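Local coordinates for scarecrow-like protein 3 (Arabidopsis thaliana, PDB 6KPB), which probably acts as a transcription factor of the GRAS family in plant development and binds zinc-finger proteins of the IDD group, including JACKDAW, at residues Ser333-Ile338 with Asp427-Gly432; Glu242-Lys247 with Trp339-Lys344; Leu59-Ala64 with Glu366-Tyr371. All coordinates share one frame; numbering follows the deposited sequence.

Contact 1 (Ser333-Ile338 with Asp427-Gly432)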
loop_
_atom_site.group_PDB
_atom_site.type_symbol
_atom_site.label_atom_id
_atom_site.label_comp_id
_atom_site.label_asym_id
_atom_site.label_seq_id
_atom_site.Cartn_x
_atom_site.Cartn_y
_atom_site.Cartn_z
ATOM N N SER A 333 21.954 5.633 -28.282
ATOM C CA SER A 333 22.265 4.228 -28.525
ATOM C C SER A 333 21.007 3.432 -28.850
ATOM O O SER A 333 21.030 2.548 -29.714
ATOM C CB SER A 333 22.978 3.627 -27.312
ATOM O OG SER A 333 22.045 3.123 -26.370
ATOM N N PHE A 334 19.897 3.734 -28.172
ATOM C CA PHE A 334 18.659 3.008 -28.436
ATOM C C PHE A 334 18.099 3.356 -29.810
ATOM O O PHE A 334 17.684 2.465 -30.560
ATOM C CB PHE A 334 17.633 3.297 -27.341
ATOM C CG PHE A 334 16.419 2.415 -27.405
ATOM C CD1 PHE A 334 16.533 1.045 -27.227
ATOM C CD2 PHE A 334 15.167 2.951 -27.653
ATOM C CE1 PHE A 334 15.421 0.229 -27.289
ATOM C CE2 PHE A 334 14.050 2.139 -27.715
ATOM C CZ PHE A 334 14.178 0.776 -27.534
ATOM N N LEU A 335 18.084 4.645 -30.159
ATOM C CA LEU A 335 17.596 5.045 -31.475
ATOM C C LEU A 335 18.484 4.491 -32.582
ATOM O O LEU A 335 17.990 4.090 -33.642
ATOM C CB LEU A 335 17.510 6.568 -31.564
ATOM C CG LEU A 335 16.430 7.220 -30.698
ATOM C CD1 LEU A 335 16.531 8.736 -30.762
ATOM C CD2 LEU A 335 15.049 6.753 -31.135
ATOM N N ASN A 336 19.799 4.464 -32.357
ATOM C CA ASN A 336 20.696 3.853 -33.334
ATOM C C ASN A 336 20.483 2.347 -33.407
ATOM O O ASN A 336 20.561 1.755 -34.490
ATOM C CB ASN A 336 22.151 4.174 -32.991
ATOM C CG ASN A 336 23.134 3.388 -33.838
ATOM O OD1 ASN A 336 23.423 3.755 -34.978
ATOM N ND2 ASN A 336 23.654 2.298 -33.283
ATOM N N ALA A 337 20.216 1.709 -32.264
ATOM C CA ALA A 337 19.885 0.287 -32.275
ATOM C C ALA A 337 18.606 0.033 -33.060
ATOM O O ALA A 337 18.520 -0.933 -33.827
ATOM C CB ALA A 337 19.753 -0.236 -30.845
ATOM N N ILE A 338 17.598 0.893 -32.882
ATOM C CA ILE A 338 16.389 0.795 -33.693
ATOM C C ILE A 338 16.714 1.042 -35.158
ATOM O O ILE A 338 16.211 0.345 -36.048
ATOM C CB ILE A 338 15.315 1.773 -33.181
ATOM C CG1 ILE A 338 14.902 1.414 -31.753
ATOM C CG2 ILE A 338 14.108 1.774 -34.109
ATOM C CD1 ILE A 338 14.396 -0.000 -31.605
ATOM N N ASP A 427 16.155 12.795 -35.737
ATOM C CA ASP A 427 16.709 13.040 -37.065
ATOM C C ASP A 427 18.222 12.870 -37.074
ATOM O O ASP A 427 18.792 12.387 -38.060
ATOM C CB ASP A 427 16.313 14.436 -37.553
ATOM C CG ASP A 427 16.922 14.784 -38.897
ATOM O OD1 ASP A 427 18.097 15.204 -38.932
ATOM O OD2 ASP A 427 16.224 14.628 -39.920
ATOM N N LEU A 428 18.894 13.258 -35.986
ATOM C CA LEU A 428 20.332 13.043 -35.891
ATOM C C LEU A 428 20.690 11.567 -35.797
ATOM O O LEU A 428 21.812 11.191 -36.150
ATOM C CB LEU A 428 20.908 13.789 -34.687
ATOM C CG LEU A 428 21.243 15.267 -34.890
ATOM C CD1 LEU A 428 21.967 15.822 -33.673
ATOM C CD2 LEU A 428 22.081 15.453 -36.148
ATOM N N ALA A 429 19.770 10.727 -35.329
ATOM C CA ALA A 429 20.017 9.294 -35.237
ATOM C C ALA A 429 19.887 8.584 -36.577
ATOM O O ALA A 429 20.054 7.361 -36.627
ATOM C CB ALA A 429 19.064 8.660 -34.220
ATOM N N GLY A 430 19.595 9.310 -37.650
ATOM C CA GLY A 430 19.495 8.728 -38.972
ATOM C C GLY A 430 18.090 8.511 -39.484
ATOM O O GLY A 430 17.919 7.800 -40.480
ATOM N N PHE A 431 17.083 9.095 -38.843
ATOM C CA PHE A 431 15.701 8.937 -39.263
ATOM C C PHE A 431 15.228 10.174 -40.016
ATOM O O PHE A 431 15.631 11.298 -39.706
ATOM C CB PHE A 431 14.787 8.683 -38.060
ATOM C CG PHE A 431 15.036 7.369 -37.375
ATOM C CD1 PHE A 431 14.374 6.224 -37.785
ATOM C CD2 PHE A 431 15.928 7.280 -36.319
ATOM C CE1 PHE A 431 14.598 5.014 -37.156
ATOM C CE2 PHE A 431 16.156 6.072 -35.686
ATOM C CZ PHE A 431 15.490 4.938 -36.105
ATOM N N GLY A 432 14.377 9.954 -41.012
ATOM C CA GLY A 432 13.735 11.031 -41.751
ATOM C C GLY A 432 12.259 11.083 -41.395
ATOM O O GLY A 432 11.609 10.043 -41.262
#

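Contact 2 (Glu242-Lys247 with Trp339-Lys344)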
loop_
_atom_site.group_PDB
_atom_site.type_symbol
_atom_site.label_atom_id
_atom_site.label_comp_id
_atom_site.label_asym_id
_atom_site.label_seq_id
_atom_site.Cartn_x
_atom_site.Cartn_y
_atom_site.Cartn_z
ATOM N N GLU A 242 18.550 -8.731 -29.844
ATOM C CA GLU A 242 18.432 -10.163 -30.107
ATOM C C GLU A 242 17.119 -10.731 -29.581
ATOM O O GLU A 242 16.540 -11.630 -30.203
ATOM C CB GLU A 242 19.622 -10.907 -29.498
ATOM N N GLN A 243 16.623 -10.206 -28.456
ATOM C CA GLN A 243 15.342 -10.638 -27.904
ATOM C C GLN A 243 14.168 -10.364 -28.840
ATOM O O GLN A 243 13.168 -11.085 -28.780
ATOM C CB GLN A 243 15.097 -9.953 -26.559
ATOM C CG GLN A 243 16.285 -10.000 -25.613
ATOM C CD GLN A 243 15.891 -9.735 -24.178
ATOM O OE1 GLN A 243 16.427 -8.837 -23.532
ATOM N NE2 GLN A 243 14.960 -10.532 -23.662
ATOM N N LEU A 244 14.258 -9.344 -29.702
ATOM C CA LEU A 244 13.172 -9.059 -30.633
ATOM C C LEU A 244 13.055 -10.103 -31.738
ATOM O O LEU A 244 11.972 -10.251 -32.312
ATOM C CB LEU A 244 13.354 -7.673 -31.251
ATOM C CG LEU A 244 13.368 -6.533 -30.235
ATOM C CD1 LEU A 244 13.663 -5.198 -30.898
ATOM C CD2 LEU A 244 12.045 -6.488 -29.490
ATOM N N ARG A 245 14.145 -10.804 -32.063
ATOM C CA ARG A 245 14.120 -11.930 -33.003
ATOM C C ARG A 245 13.507 -11.548 -34.348
ATOM O O ARG A 245 12.682 -12.274 -34.904
ATOM C CB ARG A 245 13.377 -13.131 -32.410
ATOM C CG ARG A 245 14.187 -13.980 -31.443
ATOM C CD ARG A 245 13.311 -15.012 -30.722
ATOM N NE ARG A 245 14.115 -15.874 -29.858
ATOM C CZ ARG A 245 14.572 -15.515 -28.662
ATOM N NH1 ARG A 245 14.299 -14.310 -28.180
ATOM N NH2 ARG A 245 15.307 -16.355 -27.944
ATOM N N VAL A 246 13.910 -10.401 -34.884
ATOM C CA VAL A 246 13.423 -10.003 -36.198
ATOM C C VAL A 246 14.066 -10.887 -37.260
ATOM O O VAL A 246 15.274 -11.124 -37.237
ATOM C CB VAL A 246 13.746 -8.529 -36.502
ATOM C CG1 VAL A 246 12.836 -8.002 -37.601
ATOM C CG2 VAL A 246 13.614 -7.687 -35.242
ATOM N N LYS A 247 13.250 -11.373 -38.193
ATOM C CA LYS A 247 13.723 -12.199 -39.291
ATOM C C LYS A 247 14.016 -11.325 -40.506
ATOM O O LYS A 247 13.648 -10.151 -40.565
ATOM C CB LYS A 247 12.697 -13.284 -39.627
ATOM C CG LYS A 247 12.550 -14.339 -38.540
ATOM C CD LYS A 247 11.222 -15.075 -38.625
ATOM C CE LYS A 247 11.120 -16.136 -37.537
ATOM N NZ LYS A 247 9.737 -16.680 -37.425
ATOM N N TRP A 339 17.570 2.031 -35.433
ATOM C CA TRP A 339 17.943 2.331 -36.812
ATOM C C TRP A 339 18.560 1.117 -37.495
ATOM O O TRP A 339 18.239 0.815 -38.650
ATOM C CB TRP A 339 18.909 3.515 -36.847
ATOM C CG TRP A 339 19.227 4.004 -38.229
ATOM C CD1 TRP A 339 18.579 4.987 -38.919
ATOM C CD2 TRP A 339 20.274 3.534 -39.090
ATOM N NE1 TRP A 339 19.155 5.159 -40.154
ATOM C CE2 TRP A 339 20.197 4.278 -40.284
ATOM C CE3 TRP A 339 21.266 2.557 -38.967
ATOM C CZ2 TRP A 339 21.075 4.076 -41.349
ATOM C CZ3 TRP A 339 22.138 2.358 -40.025
ATOM C CH2 TRP A 339 22.036 3.115 -41.199
ATOM N N GLY A 340 19.439 0.399 -36.789
ATOM C CA GLY A 340 20.079 -0.764 -37.379
ATOM C C GLY A 340 19.108 -1.870 -37.739
ATOM O O GLY A 340 19.386 -2.679 -38.629
ATOM N N LEU A 341 17.959 -1.924 -37.063
ATOM C CA LEU A 341 16.939 -2.908 -37.407
ATOM C C LEU A 341 16.253 -2.605 -38.735
ATOM O O LEU A 341 15.467 -3.431 -39.206
ATOM C CB LEU A 341 15.894 -2.995 -36.294
ATOM C CG LEU A 341 16.390 -3.518 -34.945
ATOM C CD1 LEU A 341 15.218 -3.891 -34.047
ATOM C CD2 LEU A 341 17.327 -4.702 -35.135
ATOM N N SER A 342 16.543 -1.453 -39.338
ATOM C CA SER A 342 15.942 -1.014 -40.589
ATOM C C SER A 342 14.410 -1.080 -40.574
ATOM O O SER A 342 13.808 -1.756 -41.412
ATOM C CB SER A 342 16.487 -1.828 -41.757
ATOM O OG SER A 342 15.990 -3.151 -41.720
ATOM N N PRO A 343 13.749 -0.387 -39.646
ATOM C CA PRO A 343 12.283 -0.364 -39.688
ATOM C C PRO A 343 11.792 0.467 -40.861
ATOM O O PRO A 343 12.409 1.465 -41.242
ATOM C CB PRO A 343 11.899 0.270 -38.348
ATOM C CG PRO A 343 13.049 1.144 -38.018
ATOM C CD PRO A 343 14.262 0.396 -38.510
ATOM N N LYS A 344 10.670 0.041 -41.440
ATOM C CA LYS A 344 10.076 0.815 -42.522
ATOM C C LYS A 344 9.409 2.077 -41.996
ATOM O O LYS A 344 9.307 3.072 -42.723
ATOM C CB LYS A 344 9.077 -0.042 -43.298
ATOM C CG LYS A 344 9.275 0.011 -44.803
ATOM C CD LYS A 344 8.275 -0.869 -45.525
ATOM C CE LYS A 344 8.283 -0.578 -47.013
ATOM N NZ LYS A 344 7.341 -1.457 -47.753
#

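Contact 3 (Leu59-Ala64 with Glu366-Tyr371)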
loop_
_atom_site.group_PDB
_atom_site.type_symbol
_atom_site.label_atom_id
_atom_site.label_comp_id
_atom_site.label_asym_id
_atom_site.label_seq_id
_atom_site.Cartn_x
_atom_site.Cartn_y
_atom_site.Cartn_z
ATOM N N LEU A 59 2.650 29.028 -1.916
ATOM C CA LEU A 59 3.256 28.053 -1.013
ATOM C C LEU A 59 4.150 27.076 -1.766
ATOM O O LEU A 59 5.246 26.740 -1.301
ATOM C CB LEU A 59 2.168 27.298 -0.250
ATOM C CG LEU A 59 1.725 27.783 1.132
ATOM C CD1 LEU A 59 0.229 27.620 1.307
ATOM C CD2 LEU A 59 2.472 27.028 2.223
ATOM N N LEU A 60 3.704 26.612 -2.937
ATOM C CA LEU A 60 4.491 25.640 -3.690
ATOM C C LEU A 60 5.829 26.232 -4.114
ATOM O O LEU A 60 6.884 25.621 -3.908
ATOM C CB LEU A 60 3.705 25.152 -4.907
ATOM C CG LEU A 60 2.498 24.259 -4.611
ATOM C CD1 LEU A 60 1.712 23.950 -5.878
ATOM C CD2 LEU A 60 2.937 22.972 -3.925
ATOM N N LEU A 61 5.806 27.428 -4.706
ATOM C CA LEU A 61 7.052 28.074 -5.106
ATOM C C LEU A 61 7.899 28.436 -3.893
ATOM O O LEU A 61 9.124 28.261 -3.909
ATOM C CB LEU A 61 6.758 29.318 -5.943
ATOM C CG LEU A 61 6.488 29.134 -7.439
ATOM C CD1 LEU A 61 5.088 28.600 -7.695
ATOM C CD2 LEU A 61 6.706 30.449 -8.169
ATOM N N THR A 62 7.264 28.935 -2.829
ATOM C CA THR A 62 8.002 29.299 -1.622
ATOM C C THR A 62 8.676 28.081 -1.008
ATOM O O THR A 62 9.884 28.092 -0.743
ATOM C CB THR A 62 7.066 29.955 -0.608
ATOM O OG1 THR A 62 6.215 30.896 -1.276
ATOM C CG2 THR A 62 7.871 30.677 0.462
ATOM N N CYS A 63 7.904 27.015 -0.776
ATOM C CA CYS A 63 8.468 25.790 -0.218
ATOM C C CYS A 63 9.622 25.277 -1.065
ATOM O O CYS A 63 10.670 24.896 -0.532
ATOM C CB CYS A 63 7.380 24.723 -0.096
ATOM S SG CYS A 63 7.986 23.099 0.411
ATOM N N ALA A 64 9.457 25.283 -2.391
ATOM C CA ALA A 64 10.516 24.801 -3.274
ATOM C C ALA A 64 11.796 25.605 -3.098
ATOM O O ALA A 64 12.899 25.049 -3.159
ATOM C CB ALA A 64 10.050 24.852 -4.728
ATOM N N GLU A 366 7.032 24.585 -15.045
ATOM C CA GLU A 366 6.407 24.049 -16.250
ATOM C C GLU A 366 5.419 22.937 -15.919
ATOM O O GLU A 366 4.303 22.909 -16.450
ATOM C CB GLU A 366 7.478 23.555 -17.223
ATOM C CG GLU A 366 8.055 24.654 -18.096
ATOM C CD GLU A 366 6.988 25.371 -18.902
ATOM O OE1 GLU A 366 6.329 24.715 -19.737
ATOM O OE2 GLU A 366 6.797 26.586 -18.689
ATOM N N SER A 367 5.812 22.006 -15.043
ATOM C CA SER A 367 4.925 20.893 -14.713
ATOM C C SER A 367 3.643 21.374 -14.048
ATOM O O SER A 367 2.589 20.747 -14.209
ATOM C CB SER A 367 5.645 19.888 -13.813
ATOM O OG SER A 367 6.075 20.499 -12.609
ATOM N N LEU A 368 3.708 22.478 -13.299
ATOM C CA LEU A 368 2.492 23.046 -12.725
ATOM C C LEU A 368 1.508 23.443 -13.817
ATOM O O LEU A 368 0.303 23.197 -13.696
ATOM C CB LEU A 368 2.831 24.249 -11.845
ATOM C CG LEU A 368 3.153 23.966 -10.375
ATOM C CD1 LEU A 368 3.528 25.247 -9.649
ATOM C CD2 LEU A 368 1.973 23.287 -9.696
ATOM N N TYR A 369 2.005 24.044 -14.900
ATOM C CA TYR A 369 1.124 24.446 -15.992
ATOM C C TYR A 369 0.593 23.239 -16.755
ATOM O O TYR A 369 -0.584 23.206 -17.132
ATOM C CB TYR A 369 1.855 25.398 -16.936
ATOM C CG TYR A 369 1.914 26.825 -16.443
ATOM C CD1 TYR A 369 0.906 27.728 -16.753
ATOM C CD2 TYR A 369 2.974 27.269 -15.667
ATOM C CE1 TYR A 369 0.954 29.035 -16.305
ATOM C CE2 TYR A 369 3.032 28.573 -15.212
ATOM C CZ TYR A 369 2.019 29.452 -15.534
ATOM O OH TYR A 369 2.074 30.751 -15.084
ATOM N N THR A 370 1.446 22.238 -16.995
ATOM C CA THR A 370 1.020 21.072 -17.763
ATOM C C THR A 370 -0.071 20.302 -17.031
ATOM O O THR A 370 -1.133 20.017 -17.598
ATOM C CB THR A 370 2.216 20.162 -18.050
ATOM O OG1 THR A 370 3.192 20.873 -18.823
ATOM C CG2 THR A 370 1.771 18.926 -18.821
ATOM N N TYR A 371 0.169 19.961 -15.765
ATOM C CA TYR A 371 -0.788 19.144 -15.031
ATOM C C TYR A 371 -1.994 19.937 -14.550
ATOM O O TYR A 371 -3.028 19.334 -14.247
ATOM C CB TYR A 371 -0.089 18.451 -13.861
ATOM C CG TYR A 371 0.864 17.377 -14.327
ATOM C CD1 TYR A 371 0.408 16.099 -14.625
ATOM C CD2 TYR A 371 2.213 17.649 -14.508
ATOM C CE1 TYR A 371 1.272 15.117 -15.070
ATOM C CE2 TYR A 371 3.085 16.673 -14.951
ATOM C CZ TYR A 371 2.609 15.410 -15.231
ATOM O OH TYR A 371 3.476 14.436 -15.673
#

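Contact 1 (Ser333-Ile338 with Asp427-Gly432)
The phenyl ring of Phe431 meets the backbone carbonyl of Leu335 edge-on: Leu335 O lies close to the ring plane, 3.4 Å from CE2. Ile338 reaches the same ring at a slant, its CG2 methyl 4.0 Å from CZ. The ring also packs edge-to-face with Trp339, one residue beyond Ile338. The other branch of Ile338 turns back into its own helix, where CG1 lies over one face of the Phe334 ring, toward the rim. With CG2 anti to the backbone N and CG1 beside it (chi1 -63°), the two branches of Ile338 serve different rings. A second patch is purely aliphatic: Leu335 CB sits 3.7 Å from Ala429 CB, at the end of helix 419-428. Gly430, with phi 103°, completes a Schellman motif there and turns the chain into the strand that carries Phe431. Helix 330-340 is thereby packed against the junction of helix 419-428 with strand 431-434, a strand that pairs antiparallel with 472-482 in the sheet. Met346, Trp480 and Cys482 of neighbouring strands also touch Phe431. With an alanine here, the space between helix 330-340 and these strands would probably be left unfilled, and Leu335 O and the Ile338 methyl would lose the ring beside them. Across the two segments the contact relies on shape and apolar burial, and the edge of the ring, slightly positive at its hydrogens, probably gives the carbonyl oxygen a mildly favourable neighbour.

Contact 2 (Glu242-Lys247 with Trp339-Lys344)
Leu244 and Leu341 meet methyl to methyl in a Rossmann-like sheet's helical connections, near the C-terminal ends of a short, weakly bonded helix, 241-244, and of helix 330-340. Helix 241-244 leads on to strand 251-257 and helix 330-340 to strand 345-351, and these two strands run parallel as neighbours. The leucine side chains stand at about a right angle to each other, touching through CD1 of Leu244 and CD1 of Leu341 at 3.7 Å. In Leu341, CG lies beside the backbone N (chi1 -65°) and the chain is extended beyond it, which carries CD1 across to the other segment. Val246 adds a looser touch from the turn after its helix, with CG2 4.3 Å from that same Leu341 CD1. One methyl thus serves two partners, and Leu252 of strand 251-257 is touched by both Val246 and Leu341. Leu244 also packs down onto Ile170, Thr200 and Val202 of the sheet. Each segment leaves its helix through a residue of positive phi, Arg245 at 54° and Ser342 at 51°. Beside the second turn, Ser342 OG donates a hydrogen bond of 2.6 Å to Leu341 O, approaching from above the carbonyl plane.

Contact 3 (Leu59-Ala64 with Glu366-Tyr371)
Leu60, Leu61 and Leu368 form a small helix-to-helix packing contact that joins the N-terminal helix 49-69 to helix 360-381 in the helical part of the GRAS domain. Leu368 points at the other helix and divides its two methyls between neighbouring residues there. Its CD2 lies 3.9 Å from Leu60 CD1, and its CD1 is 4.2 Å from Leu61 CD1. Leu60 points at its partner. Leu61 leaves the backbone at a less direct angle, but its second torsion, chi2 77°, bends the end of the side chain inward so that CD1 still arrives at Leu368. The helices keep some distance, with 9.6 Å between Leu60 CA and Leu368 CA as the nearest such pair, so the leucine branches do the bridging. Phe100 of helix 92-109 touches both Leu60 and Leu368, making this a three-helix junction. Away from it, Glu366 forms a salt bridge with Arg472, and Tyr369 packs on an apolar side chain of the bound peptide. The methyl-to-methyl chemistry is without direction, so burial and fit probably hold the helices here, while several polar side chains of helix 360-381 have partners elsewhere, as Tyr371 OH does at Glu400 and Thr370 OG1 at His355.

Overall arrangement
Contacts 1 and 2 adjoin, their centres about 13 Å apart, and share helix 330-340: contact 1 uses its middle and contact 2 its end and the turn beyond. Trp339 links them through a weak hydrogen bond from its NE1 to Gly430 O. Contact 3 stands apart in the helical part, its centre about 34 Å from that of contact 1 and about 42 Å from that of contact 2. Along the chain the order is 59-64, 242-247, 333-344, 366-371 and 427-432, so contact 3 spans both segments of contact 2 while contact 1 interleaves with each of the others. Sequence-distant GRAS regions thus join in one domain, at the Rossmann-like sheet and in the helical bundle.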